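Local structure of uncharacterized protein (Staphylococcus aureus subsp. aureus, 3QFK) at residues Asn145-Phe150 / Pro193-His198; Ile202-His207 / Lys238-Phe243; Val359-Leu364 / Ile472-Tyr477; Pro387-Val392 / Gln498-Gln503. The protein is of unknown function but resembles two-domain 5'-nucleotidase-like proteins, pairing a metal-binding calcineurin-like phosphoesterase domain with a C-terminal domain. All coordinates share one frame; numbering follows the deposited sequence.

Interaction 1: Asn145-Phe150 / Pro193-His198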
# COMPACT_ATOMS: atom_id res chain seq x y z
N ASN A 145 -20.38 8.46 -9.47
CA ASN A 145 -20.88 9.21 -8.32
C ASN A 145 -19.87 9.31 -7.18
O ASN A 145 -18.97 8.48 -7.05
CB ASN A 145 -22.16 8.57 -7.78
CG ASN A 145 -23.39 8.87 -8.66
OD1 ASN A 145 -23.85 10.01 -8.73
ND2 ASN A 145 -23.95 7.83 -9.26
N GLY A 146 -20.06 10.34 -6.35
CA GLY A 146 -19.24 10.59 -5.18
C GLY A 146 -20.01 10.43 -3.88
O GLY A 146 -19.42 10.16 -2.83
N VAL A 147 -21.33 10.61 -3.94
CA VAL A 147 -22.20 10.51 -2.79
C VAL A 147 -23.40 9.60 -3.13
O VAL A 147 -23.78 9.47 -4.28
CB VAL A 147 -22.70 11.93 -2.38
CG1 VAL A 147 -23.57 11.88 -1.15
CG2 VAL A 147 -21.51 12.86 -2.15
N LYS A 148 -23.96 8.97 -2.11
CA LYS A 148 -25.10 8.09 -2.27
C LYS A 148 -25.96 8.23 -1.03
O LYS A 148 -25.44 8.28 0.08
CB LYS A 148 -24.61 6.63 -2.40
CG LYS A 148 -25.69 5.62 -2.81
CD LYS A 148 -25.12 4.20 -2.92
CE LYS A 148 -24.99 3.49 -1.55
NZ LYS A 148 -26.31 2.98 -1.03
N TYR A 149 -27.28 8.30 -1.20
CA TYR A 149 -28.18 8.43 -0.07
C TYR A 149 -29.14 7.24 -0.02
O TYR A 149 -29.39 6.62 -1.04
CB TYR A 149 -29.02 9.71 -0.20
CG TYR A 149 -28.24 10.99 -0.25
CD1 TYR A 149 -27.90 11.59 -1.46
CD2 TYR A 149 -27.88 11.64 0.92
CE1 TYR A 149 -27.20 12.77 -1.49
CE2 TYR A 149 -27.17 12.82 0.89
CZ TYR A 149 -26.82 13.38 -0.30
OH TYR A 149 -26.14 14.57 -0.29
N PHE A 150 -29.68 6.94 1.15
CA PHE A 150 -30.67 5.86 1.28
C PHE A 150 -31.43 6.02 2.58
O PHE A 150 -30.98 6.75 3.46
CB PHE A 150 -30.06 4.47 1.16
CG PHE A 150 -28.99 4.17 2.19
CD1 PHE A 150 -27.67 4.48 1.94
CD2 PHE A 150 -29.32 3.52 3.38
CE1 PHE A 150 -26.68 4.18 2.88
CE2 PHE A 150 -28.33 3.22 4.32
CZ PHE A 150 -27.01 3.54 4.07
N PRO A 193 -22.71 21.05 3.44
CA PRO A 193 -23.96 21.81 3.44
C PRO A 193 -25.12 21.05 2.80
O PRO A 193 -26.21 20.97 3.38
CB PRO A 193 -23.60 23.07 2.64
CG PRO A 193 -22.13 23.26 2.90
CD PRO A 193 -21.57 21.85 2.95
N GLU A 194 -24.87 20.50 1.62
CA GLU A 194 -25.85 19.72 0.88
C GLU A 194 -26.27 18.47 1.61
O GLU A 194 -27.45 18.17 1.75
CB GLU A 194 -25.26 19.30 -0.47
CG GLU A 194 -26.12 18.30 -1.22
CD GLU A 194 -25.48 17.84 -2.51
OE1 GLU A 194 -24.39 18.34 -2.86
OE2 GLU A 194 -26.07 16.97 -3.19
N MSE A 195 -25.27 17.74 2.11
CA MSE A 195 -25.50 16.47 2.79
C MSE A 195 -26.27 16.69 4.07
O MSE A 195 -27.16 15.91 4.39
CB MSE A 195 -24.18 15.75 3.10
CG MSE A 195 -23.34 15.43 1.88
SE MSE A 195 -21.77 14.34 2.31
CE MSE A 195 -22.75 12.68 2.77
N LYS A 196 -25.92 17.74 4.81
CA LYS A 196 -26.62 18.07 6.04
C LYS A 196 -28.10 18.38 5.79
O LYS A 196 -28.93 18.08 6.64
CB LYS A 196 -25.95 19.23 6.78
CG LYS A 196 -24.67 18.84 7.48
CD LYS A 196 -23.89 20.05 7.95
CE LYS A 196 -24.68 20.91 8.94
NZ LYS A 196 -23.83 22.03 9.42
N ARG A 197 -28.41 19.02 4.66
CA ARG A 197 -29.80 19.31 4.30
C ARG A 197 -30.55 18.03 3.96
O ARG A 197 -31.69 17.85 4.36
CB ARG A 197 -29.91 20.23 3.07
CG ARG A 197 -29.66 21.70 3.31
CD ARG A 197 -30.13 22.53 2.12
NE ARG A 197 -29.35 22.31 0.90
CZ ARG A 197 -28.22 22.96 0.59
NH1 ARG A 197 -27.59 22.68 -0.54
NH2 ARG A 197 -27.71 23.88 1.42
N HIS A 198 -29.89 17.17 3.19
CA HIS A 198 -30.50 15.93 2.71
C HIS A 198 -30.57 14.78 3.74
O HIS A 198 -31.58 14.07 3.83
CB HIS A 198 -29.72 15.44 1.49
CG HIS A 198 -30.47 14.48 0.63
ND1 HIS A 198 -31.21 13.43 1.14
CD2 HIS A 198 -30.54 14.36 -0.72
CE1 HIS A 198 -31.75 12.75 0.15
NE2 HIS A 198 -31.35 13.28 -1.00
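Tyr-149 and His-198 lie flat against each other, a face-to-face stack whose ring centroids are 3.8 Å apart and whose planes differ by only 6°. The two rings reach this position by different routes. On the strand, the tyrosine ring rises toward the helix; on the last turn of helix 184-198, the imidazole is swung anti to its backbone N (chi1 -160°), which brings CD2 of His-198 over the middle of the phenol ring. The edge of that ring meets Met-195, a selenomethionine here, whose CG lies 3.6 Å from OH of Tyr-149. Beyond this point the Met-195 chain bends, and its CE comes end-on to CG1 of Val-147 at 4.1 Å. Strand 147-152 is an outermost strand of its sheet, and the helix runs almost parallel to it, 8° between the short axes; both Val-147 and Met-195 also rest on Ile-160 of the adjoining strand. No hydrogen bond crosses between the segments, which implies that helix and sheet edge are held here by ring stacking and apolar contact.

Interaction 2: Ile202-His207 / Lys238-Phe243. With MN (manganese (II) ion), chain C.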
# COMPACT_ATOMS: atom_id res chain seq x y z
N ILE A 202 -24.64 11.10 8.46
CA ILE A 202 -23.57 11.20 7.46
C ILE A 202 -22.44 10.19 7.67
O ILE A 202 -21.83 10.10 8.74
CB ILE A 202 -22.98 12.62 7.41
CG1 ILE A 202 -24.07 13.60 6.92
CG2 ILE A 202 -21.77 12.65 6.51
CD1 ILE A 202 -23.66 15.05 6.93
N VAL A 203 -22.16 9.43 6.62
CA VAL A 203 -21.09 8.46 6.64
C VAL A 203 -20.01 8.92 5.65
O VAL A 203 -20.30 9.19 4.49
CB VAL A 203 -21.59 7.06 6.21
CG1 VAL A 203 -20.43 6.02 6.20
CG2 VAL A 203 -22.77 6.61 7.12
N VAL A 204 -18.79 9.07 6.14
CA VAL A 204 -17.66 9.41 5.29
C VAL A 204 -16.78 8.16 5.17
O VAL A 204 -16.41 7.56 6.19
CB VAL A 204 -16.82 10.53 5.89
CG1 VAL A 204 -15.58 10.81 5.02
CG2 VAL A 204 -17.66 11.79 6.07
N CYS A 205 -16.48 7.76 3.94
CA CYS A 205 -15.62 6.61 3.65
C CYS A 205 -14.42 7.18 2.91
O CYS A 205 -14.51 7.55 1.74
CB CYS A 205 -16.31 5.55 2.78
SG CYS A 205 -17.70 4.75 3.59
N TYR A 206 -13.31 7.25 3.63
CA TYR A 206 -12.09 7.86 3.17
C TYR A 206 -10.96 6.87 3.10
O TYR A 206 -10.63 6.24 4.10
CB TYR A 206 -11.73 8.98 4.16
CG TYR A 206 -10.41 9.68 3.97
CD1 TYR A 206 -10.01 10.14 2.72
CD2 TYR A 206 -9.59 9.96 5.07
CE1 TYR A 206 -8.79 10.83 2.55
CE2 TYR A 206 -8.37 10.65 4.92
CZ TYR A 206 -7.99 11.10 3.66
OH TYR A 206 -6.80 11.76 3.51
N HIS A 207 -10.42 6.66 1.89
CA HIS A 207 -9.27 5.82 1.75
C HIS A 207 -8.05 6.69 2.07
O HIS A 207 -7.34 7.18 1.17
CB HIS A 207 -9.09 5.20 0.39
CG HIS A 207 -7.99 4.20 0.39
ND1 HIS A 207 -8.19 2.90 0.81
CD2 HIS A 207 -6.66 4.34 0.20
CE1 HIS A 207 -7.03 2.26 0.80
NE2 HIS A 207 -6.09 3.11 0.44
N LYS A 238 -18.90 17.01 14.55
CA LYS A 238 -20.30 17.19 14.97
C LYS A 238 -21.33 16.81 13.90
O LYS A 238 -22.46 16.48 14.22
CB LYS A 238 -20.55 18.63 15.40
CG LYS A 238 -21.99 18.86 15.85
CD LYS A 238 -22.26 20.31 16.23
CE LYS A 238 -23.73 20.51 16.58
NZ LYS A 238 -24.02 21.93 16.86
N ASP A 239 -20.92 16.85 12.63
CA ASP A 239 -21.81 16.50 11.52
C ASP A 239 -21.53 15.11 10.96
O ASP A 239 -22.27 14.62 10.12
CB ASP A 239 -21.63 17.53 10.40
CG ASP A 239 -21.94 18.98 10.87
OD1 ASP A 239 -22.89 19.17 11.66
OD2 ASP A 239 -21.24 19.91 10.41
N ILE A 240 -20.46 14.47 11.41
CA ILE A 240 -20.11 13.14 10.90
C ILE A 240 -20.46 12.09 11.94
O ILE A 240 -20.01 12.16 13.08
CB ILE A 240 -18.63 13.05 10.52
CG1 ILE A 240 -18.26 14.13 9.50
CG2 ILE A 240 -18.31 11.67 9.96
CD1 ILE A 240 -16.73 14.19 9.20
N ASP A 241 -21.28 11.13 11.55
CA ASP A 241 -21.71 10.08 12.47
C ASP A 241 -20.78 8.87 12.41
O ASP A 241 -20.46 8.28 13.44
CB ASP A 241 -23.16 9.73 12.16
CG ASP A 241 -24.07 10.93 12.29
OD1 ASP A 241 -24.24 11.42 13.44
OD2 ASP A 241 -24.61 11.40 11.26
N ILE A 242 -20.37 8.49 11.20
CA ILE A 242 -19.44 7.37 11.01
C ILE A 242 -18.30 7.82 10.08
O ILE A 242 -18.55 8.34 8.98
CB ILE A 242 -20.11 6.15 10.38
CG1 ILE A 242 -21.38 5.76 11.15
CG2 ILE A 242 -19.16 5.00 10.33
CD1 ILE A 242 -22.15 4.60 10.49
N PHE A 243 -17.05 7.65 10.55
CA PHE A 243 -15.84 7.98 9.78
C PHE A 243 -15.07 6.67 9.50
O PHE A 243 -14.45 6.08 10.40
CB PHE A 243 -14.97 9.00 10.53
CG PHE A 243 -13.94 9.70 9.67
CD1 PHE A 243 -14.33 10.45 8.58
CD2 PHE A 243 -12.60 9.65 9.97
CE1 PHE A 243 -13.39 11.10 7.78
CE2 PHE A 243 -11.67 10.31 9.18
CZ PHE A 243 -12.07 11.03 8.09
MN MN C . -3.70 2.84 0.27
O HOH W 1 -2.27 1.67 1.91
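Val-204 is the bump that fills the hollow between Ile-240 and Phe-243. Its two methyls part: CG1, anti to the backbone N (chi1 177°), lies 3.5 Å from CE1 of Phe-243, while CG2 meets CG2 of Ile-240 at 3.9 Å. Farther along the strand, the Tyr-206 ring stands alongside Phe-243, and Met-232 of helix 229-236 packs onto Val-204, Tyr-206 and Phe-243 together. On the other face of the sheet Val-203 runs alongside Ile-242, CG2 against CD1. Ile-202 fits its CB 3.4 Å from Asp-239 O. Between these layers the strands pair in parallel, and Val-204 N donates to Ile-242 O at 2.9 Å. Ile-202 O accepts from Asp-241 N at 3.0 Å. It also accepts from Ile-242 N, 3.3 Å from Ile-202 O, while Asp-241 OD2 turns its anti lone pair to Ile-202 N at 2.8 Å. Strand, helix 229-236 and strand form a beta-alpha-beta unit, and strand 201-207 ends at His-207, whose NE2 binds the manganese ion 2.4 Å away; Asp-72, Asn-109 and His-247 bind it too. The chemistry implies a metal ligand carried on a strand fixed by backbone bonds and apolar faces, with a carboxylate supplementing the pairing.

Interaction 3: Val359-Leu364 / Ile472-Tyr477. With AKG (2-oxoglutaric acid), chain D.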
# COMPACT_ATOMS: atom_id res chain seq x y z
N VAL A 359 24.94 4.56 -10.50
CA VAL A 359 24.45 4.11 -9.22
C VAL A 359 23.07 3.47 -9.39
O VAL A 359 22.34 3.74 -10.36
CB VAL A 359 24.38 5.33 -8.23
CG1 VAL A 359 23.78 4.93 -6.86
CG2 VAL A 359 25.76 5.99 -8.08
N ALA A 360 22.72 2.61 -8.46
CA ALA A 360 21.41 2.00 -8.46
C ALA A 360 21.01 1.85 -7.03
O ALA A 360 21.84 1.92 -6.14
CB ALA A 360 21.41 0.64 -9.17
N CYS A 361 19.72 1.67 -6.77
CA CYS A 361 19.28 1.45 -5.42
C CYS A 361 17.98 0.69 -5.40
O CYS A 361 17.26 0.66 -6.39
CB CYS A 361 19.12 2.76 -4.66
SG CYS A 361 17.83 3.75 -5.29
N THR A 362 17.76 0.01 -4.29
CA THR A 362 16.54 -0.71 -4.06
C THR A 362 16.35 -0.90 -2.55
O THR A 362 17.32 -0.84 -1.74
CB THR A 362 16.52 -2.09 -4.76
OG1 THR A 362 15.22 -2.68 -4.60
CG2 THR A 362 17.61 -3.02 -4.18
N ALA A 363 15.10 -1.09 -2.18
CA ALA A 363 14.73 -1.34 -0.83
C ALA A 363 14.70 -2.83 -0.66
O ALA A 363 14.66 -3.58 -1.64
CB ALA A 363 13.36 -0.72 -0.52
N LEU A 364 14.82 -3.27 0.58
CA LEU A 364 14.68 -4.67 0.90
C LEU A 364 13.27 -4.70 1.45
O LEU A 364 12.99 -4.18 2.55
CB LEU A 364 15.68 -5.12 1.96
CG LEU A 364 15.49 -6.60 2.29
CD1 LEU A 364 15.91 -7.43 1.07
CD2 LEU A 364 16.27 -7.01 3.56
N ILE A 472 21.55 7.62 -11.80
CA ILE A 472 21.09 6.67 -10.80
C ILE A 472 19.79 5.99 -11.30
O ILE A 472 18.92 6.63 -11.85
CB ILE A 472 20.91 7.33 -9.41
CG1 ILE A 472 20.50 6.29 -8.36
CG2 ILE A 472 19.89 8.49 -9.46
CD1 ILE A 472 20.44 6.85 -6.88
N CYS A 473 19.74 4.68 -11.12
CA CYS A 473 18.63 3.88 -11.51
C CYS A 473 17.77 3.68 -10.27
O CYS A 473 18.22 3.07 -9.32
CB CYS A 473 19.12 2.54 -12.04
SG CYS A 473 17.75 1.48 -12.50
N VAL A 474 16.55 4.21 -10.29
CA VAL A 474 15.62 4.06 -9.16
C VAL A 474 14.32 3.50 -9.68
O VAL A 474 14.09 3.54 -10.90
CB VAL A 474 15.32 5.41 -8.51
CG1 VAL A 474 16.62 6.12 -8.19
CG2 VAL A 474 14.46 6.27 -9.43
N ASN A 475 13.47 3.00 -8.79
CA ASN A 475 12.14 2.51 -9.24
C ASN A 475 11.22 3.72 -9.54
O ASN A 475 11.51 4.83 -9.11
CB ASN A 475 11.53 1.50 -8.27
CG ASN A 475 11.06 2.12 -6.96
OD1 ASN A 475 10.45 3.17 -6.95
ND2 ASN A 475 11.31 1.42 -5.85
N ASN A 476 10.12 3.51 -10.26
CA ASN A 476 9.25 4.60 -10.68
C ASN A 476 8.60 5.31 -9.50
O ASN A 476 8.34 6.51 -9.56
CB ASN A 476 8.18 4.15 -11.68
CG ASN A 476 7.15 3.25 -11.04
OD1 ASN A 476 7.40 2.06 -10.77
ND2 ASN A 476 5.96 3.80 -10.79
N TYR A 477 8.36 4.57 -8.43
CA TYR A 477 7.78 5.16 -7.21
C TYR A 477 8.73 6.24 -6.71
O TYR A 477 8.32 7.38 -6.45
CB TYR A 477 7.57 4.06 -6.16
CG TYR A 477 6.95 4.50 -4.86
CD1 TYR A 477 5.56 4.51 -4.70
CD2 TYR A 477 7.74 4.78 -3.76
CE1 TYR A 477 4.98 4.86 -3.48
CE2 TYR A 477 7.16 5.13 -2.53
CZ TYR A 477 5.78 5.17 -2.41
OH TYR A 477 5.22 5.50 -1.21
C1 AKG D . 3.07 0.82 -0.58
O1 AKG D . 3.29 -0.17 0.14
O2 AKG D . 2.07 1.55 -0.37
C2 AKG D . 3.96 1.15 -1.70
O5 AKG D . 3.55 1.91 -2.56
C3 AKG D . 5.36 0.57 -1.80
C4 AKG D . 6.36 1.52 -2.47
C5 AKG D . 7.02 0.88 -3.67
O3 AKG D . 8.26 0.73 -3.69
O4 AKG D . 6.30 0.53 -4.63
O HOH W 2 14.63 2.40 -6.21
O HOH W 3 13.24 -1.25 -6.16
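Val-359 pairs in parallel with Ile-472, the two short strand axes coming within 4.4 Å and running 20° apart. Val-359 O takes the N-H of Cys-473 at 2.9 Å, the donor tilted 29° from the carbonyl plane, and Cys-473 O in turn accepts from Cys-361 N in a longer bond of 3.3 Å. Past that point the strands separate, and a water bridges the gap, donating to Cys-361 O and accepting from Asn-475 N. A second water links Thr-362 OG1 to Asn-475 ND2, the latter bond being weak.

These are inner strands of the mixed sheet in the 5'-nucleotidase C-terminal domain, with strand 435-438 flanking 359-363 and strand 390-396 flanking 469-475. On one face Val-359 CG1 crosses Ile-472 CD1 at 3.9 Å; on the other, the CB atoms of Ala-360 and Cys-473 meet beneath helix 342-355. Cys-361 SG is lodged between its own N and carbonyl carbon (chi1 66°) and touches Val-474 CG1.

Where strand 469-475 gives way to helix 476-479, Asn-475 takes the N-cap position, its OD1 accepting from Arg-478 N. Two residues on, in the first turn, Tyr-477 lays a ring face under 2-oxoglutaric acid, whose C4 sits 3.5 Å above the ring centre; the ring of Trp-170 also meets that of Tyr-477, nearly parallel to it.

Interaction 4: Pro387-Val392 / Gln498-Gln503. With AKG (2-oxoglutaric acid), chain D.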
# COMPACT_ATOMS: atom_id res chain seq x y z
N PRO A 387 4.55 -3.79 -8.66
CA PRO A 387 4.73 -3.70 -10.10
C PRO A 387 5.49 -2.43 -10.52
O PRO A 387 5.06 -1.74 -11.40
CB PRO A 387 3.28 -3.70 -10.63
CG PRO A 387 2.48 -3.11 -9.56
CD PRO A 387 3.22 -3.33 -8.24
N ASN A 388 6.63 -2.16 -9.90
CA ASN A 388 7.41 -0.98 -10.24
C ASN A 388 8.28 -1.21 -11.47
O ASN A 388 8.82 -2.30 -11.64
CB ASN A 388 8.35 -0.60 -9.10
CG ASN A 388 7.63 -0.36 -7.77
OD1 ASN A 388 6.49 0.04 -7.75
ND2 ASN A 388 8.33 -0.61 -6.66
N THR A 389 8.41 -0.18 -12.30
CA THR A 389 9.34 -0.21 -13.42
C THR A 389 10.49 0.71 -12.96
O THR A 389 10.49 1.19 -11.81
CB THR A 389 8.71 0.24 -14.73
OG1 THR A 389 8.25 1.58 -14.60
CG2 THR A 389 7.53 -0.69 -15.13
N PHE A 390 11.46 0.99 -13.83
CA PHE A 390 12.61 1.77 -13.40
C PHE A 390 12.96 2.93 -14.33
O PHE A 390 12.58 2.99 -15.50
CB PHE A 390 13.82 0.83 -13.22
CG PHE A 390 13.55 -0.29 -12.26
CD1 PHE A 390 12.92 -1.46 -12.70
CD2 PHE A 390 13.88 -0.18 -10.92
CE1 PHE A 390 12.62 -2.49 -11.83
CE2 PHE A 390 13.60 -1.22 -10.02
CZ PHE A 390 12.97 -2.36 -10.47
N LYS A 391 13.69 3.88 -13.75
CA LYS A 391 14.17 5.05 -14.46
C LYS A 391 15.59 5.38 -14.05
O LYS A 391 15.95 5.22 -12.89
CB LYS A 391 13.26 6.25 -14.18
CG LYS A 391 11.88 6.14 -14.90
CD LYS A 391 11.07 7.42 -14.77
CE LYS A 391 9.91 7.47 -15.81
NZ LYS A 391 9.15 6.19 -15.83
N VAL A 392 16.39 5.83 -15.01
CA VAL A 392 17.74 6.28 -14.77
C VAL A 392 17.62 7.78 -14.83
O VAL A 392 17.16 8.35 -15.83
CB VAL A 392 18.76 5.83 -15.82
CG1 VAL A 392 20.16 6.32 -15.41
CG2 VAL A 392 18.75 4.33 -15.97
N GLN A 498 11.08 -0.05 -18.95
CA GLN A 498 9.72 -0.59 -18.80
C GLN A 498 9.70 -2.10 -18.53
O GLN A 498 9.07 -2.86 -19.24
CB GLN A 498 8.87 -0.23 -20.04
CG GLN A 498 8.57 1.27 -20.14
CD GLN A 498 7.63 1.75 -19.03
OE1 GLN A 498 6.72 1.03 -18.61
NE2 GLN A 498 7.81 2.98 -18.60
N VAL A 499 10.42 -2.50 -17.51
CA VAL A 499 10.43 -3.89 -17.11
C VAL A 499 10.16 -3.87 -15.61
O VAL A 499 10.82 -3.14 -14.91
CB VAL A 499 11.78 -4.56 -17.42
CG1 VAL A 499 11.78 -6.02 -16.95
CG2 VAL A 499 12.10 -4.46 -18.92
N GLU A 500 9.17 -4.62 -15.13
CA GLU A 500 8.89 -4.64 -13.68
C GLU A 500 9.99 -5.41 -12.92
O GLU A 500 10.65 -6.29 -13.48
CB GLU A 500 7.50 -5.24 -13.39
CG GLU A 500 6.37 -4.43 -14.04
CD GLU A 500 5.00 -4.94 -13.72
OE1 GLU A 500 4.85 -5.74 -12.76
OE2 GLU A 500 4.05 -4.51 -14.41
N GLY A 501 10.14 -5.09 -11.64
CA GLY A 501 11.17 -5.69 -10.79
C GLY A 501 11.29 -7.20 -10.81
O GLY A 501 12.40 -7.74 -10.94
N ALA A 502 10.16 -7.89 -10.70
CA ALA A 502 10.13 -9.34 -10.71
C ALA A 502 10.74 -9.90 -11.99
O ALA A 502 11.63 -10.73 -11.94
CB ALA A 502 8.70 -9.86 -10.54
N GLN A 503 10.24 -9.43 -13.13
CA GLN A 503 10.72 -9.90 -14.43
C GLN A 503 12.19 -9.52 -14.69
O GLN A 503 12.92 -10.25 -15.38
CB GLN A 503 9.84 -9.35 -15.55
CG GLN A 503 10.13 -10.00 -16.89
CD GLN A 503 9.95 -11.50 -16.85
OE1 GLN A 503 9.04 -12.01 -16.20
NE2 GLN A 503 10.82 -12.22 -17.55
C1 AKG D . 3.07 0.82 -0.58
O1 AKG D . 3.29 -0.17 0.14
O2 AKG D . 2.07 1.55 -0.37
C2 AKG D . 3.96 1.15 -1.70
O5 AKG D . 3.55 1.91 -2.56
C3 AKG D . 5.36 0.57 -1.80
C4 AKG D . 6.36 1.52 -2.47
C5 AKG D . 7.02 0.88 -3.67
O3 AKG D . 8.26 0.73 -3.69
O4 AKG D . 6.30 0.53 -4.63
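Asn-388 O and Gly-501 N mark the tight part of this contact, joined by a 3.1 Å hydrogen bond that runs nearly along the C=O axis, though bent at the hydrogen (139°). The same carbonyl oxygen also receives a CA-H...O contact from Glu-500, its CA likewise 3.1 Å away. Beside it the Phe-390 ring, set next to its backbone N (chi1 -56°), turns its edge to the turning chain: CD1 lies 3.5 Å from Val-499 O, and CE1 is 3.6 Å from Gly-501 N. Gly-501 has no side chain, and its CA comes in at the edge of the ring, in plane, 3.8 Å from CZ. At the rim Glu-500 stretches its chain along Pro-387, a close but non-polar approach that brings OE1 of Glu-500 to 3.3 Å from CB of Pro-387.

Packing is slacker towards Gln-498, which is exposed. Thr-389 CG2 only grazes it, 4.0 Å from OE1 of Gln-498, and the NE2 of that amide is bonded instead to Asp-496, which also forms a long, weak ion pair with Lys-391.

The CB of Asn-388 leaves the backbone away from 498-503, and ND2 donates to O4 of 2-oxoglutaric acid at 3.1 Å and more weakly to O3. The arrangement is that of a helix start, with Glu-500 at the N-cap position and the first helical N-H taken by a neighbouring loop, here one that also lines a ligand pocket.

Overall arrangement
Compared together, the four contacts illustrate how chemistry follows place. Interactions 1 and 2 share one sheet of the phosphoesterase domain and touch through Met-195 and Ile-202, yet the first is a surface contact without hydrogen bonds across it, the second a buried strand pairing that leads to the manganese ion. Interactions 3 and 4 lie on the opposite side of the chain's centre; the centres of interactions 1 and 3 are about 44 Å apart. They share the C-terminal sheet: their strands 469-475 and 390-396 are neighbours. Interaction 3 is buried and interaction 4 only partly so, with a single hydrogen bond; both reach 2-oxoglutaric acid, one by a ring face, the other by an amide.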